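Local coordinates for beta-lactamase (Serratia marcescens, PDB 5X5G), which hydrolyses beta-lactam antibiotics as an extended-spectrum class A beta-lactamase, at the interface of chains A and B. Numbering follows the deposited sequence. Chains: chain A/B, Beta-lactamase.

The interface of chains A and B. Residues chain A 201, 218-219, 261; chain B 76, 81-82.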
loop_
_atom_site.group_PDB
_atom_site.type_symbol
_atom_site.label_atom_id
_atom_site.label_comp_id
_atom_site.label_asym_id
_atom_site.label_seq_id
_atom_site.Cartn_x
_atom_site.Cartn_y
_atom_site.Cartn_z
ATOM N N ARG A 201 16.728 7.051 -5.721
ATOM C CA ARG A 201 16.502 7.159 -7.147
ATOM C C ARG A 201 17.255 8.355 -7.693
ATOM O O ARG A 201 18.487 8.366 -7.614
ATOM C CB ARG A 201 15.002 7.111 -7.446
ATOM C CG ARG A 201 14.391 5.761 -7.098
ATOM C CD ARG A 201 12.901 5.723 -7.385
ATOM N NE ARG A 201 12.284 4.531 -6.831
ATOM C CZ ARG A 201 11.082 4.055 -7.175
ATOM N NH1 ARG A 201 10.365 4.637 -8.114
ATOM N NH2 ARG A 201 10.626 2.967 -6.602
ATOM N N SER A 218 6.122 3.621 -9.053
ATOM C CA SER A 218 6.532 2.219 -9.021
ATOM C C SER A 218 5.306 1.374 -9.327
ATOM O O SER A 218 4.201 1.709 -8.880
ATOM C CB SER A 218 7.029 1.808 -7.613
ATOM O OG SER A 218 8.028 2.650 -7.121
ATOM N N SER A 219 5.523 0.291 -10.075
ATOM C CA SER A 219 4.558 -0.727 -10.352
ATOM C C SER A 219 4.818 -1.962 -9.492
ATOM O O SER A 219 5.840 -2.073 -8.836
ATOM C CB SER A 219 4.630 -1.128 -11.818
ATOM O OG SER A 219 5.728 -1.996 -12.031
ATOM N N GLU A 261 16.495 0.954 -9.140
ATOM C CA GLU A 261 16.743 2.255 -8.545
ATOM C C GLU A 261 18.140 2.762 -8.864
ATOM O O GLU A 261 18.330 3.914 -9.232
ATOM C CB GLU A 261 16.498 2.217 -7.006
ATOM C CG GLU A 261 15.078 1.816 -6.633
ATOM C CD GLU A 261 14.726 2.108 -5.173
ATOM O OE1 GLU A 261 15.532 1.809 -4.283
ATOM O OE2 GLU A 261 13.653 2.684 -4.915
ATOM N N LYS B 76 17.082 -1.583 2.702
ATOM C CA LYS B 76 16.269 -0.832 1.753
ATOM C C LYS B 76 15.337 -1.771 0.940
ATOM O O LYS B 76 14.135 -1.534 0.819
ATOM C CB LYS B 76 17.213 -0.108 0.800
ATOM C CG LYS B 76 16.544 0.675 -0.315
ATOM C CD LYS B 76 15.784 1.873 0.238
ATOM C CE LYS B 76 15.504 2.879 -0.861
ATOM N NZ LYS B 76 14.827 2.206 -2.002
ATOM N N PRO B 81 8.308 -0.522 -2.190
ATOM C CA PRO B 81 7.366 0.576 -2.407
ATOM C C PRO B 81 6.016 0.126 -2.927
ATOM O O PRO B 81 5.052 0.908 -2.933
ATOM C CB PRO B 81 8.043 1.406 -3.495
ATOM C CG PRO B 81 8.801 0.393 -4.302
ATOM C CD PRO B 81 9.221 -0.699 -3.343
ATOM N N ASN B 82 5.981 -1.071 -3.492
ATOM C CA ASN B 82 4.839 -1.503 -4.228
ATOM C C ASN B 82 3.931 -2.298 -3.315
ATOM O O ASN B 82 3.560 -3.411 -3.668
ATOM C CB ASN B 82 5.284 -2.351 -5.438
ATOM C CG ASN B 82 6.434 -3.304 -5.113
ATOM O OD1 ASN B 82 7.462 -3.298 -5.784
ATOM N ND2 ASN B 82 6.267 -4.111 -4.079
#
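The C-terminal helix 257-276 of chain A, the end of its strand 212-218 and a loop carrying A:Arg201 face the short 3-10 helix 76-78 and the following loop of chain B, with A:Glu261 meeting B:Lys76 and A:Ser218 meeting B:Pro81. This is part of a two-fold interface of the deposited assembly, which may not be the biological one. The lysine and glutamate side chains approach from opposite directions and form a salt bridge, NZ lying on the syn side of OE1 as modelled. At 2.4 Å, B:Lys76 NZ to A:Glu261 OE1 is implausibly short, and the lysine is poorly ordered, so the pairing is secure only in outline. A:Glu261 has CG anti to its carbonyl carbon (chi1 -60°).

Behind this pair, A:Arg201 braces the glutamate: A:Glu261 OE2 lies in the guanidinium plane, and A:Arg201 NE reaches it at 3.0 Å on its anti side, tilted 24° out of the carboxylate plane. A:Arg201 NH2 donates to the hydroxyl A:Ser218 OG at 2.7 Å; together with the NE bond this ties helix to strand through the arginine and probably limits its rotation. B:Pro81 leans against this junction, its ring CG 3.7 Å from A:Ser218 OG and 3.9 Å from A:Arg201 NH2. Beyond it, CB of the poorly ordered B:Asn82 lies near the carbonyl A:Ser219 O.

A:Ser218 directly follows the KTG motif of class A beta-lactamases, which places the patch at the end of the active-site strand, against the C-terminal helix.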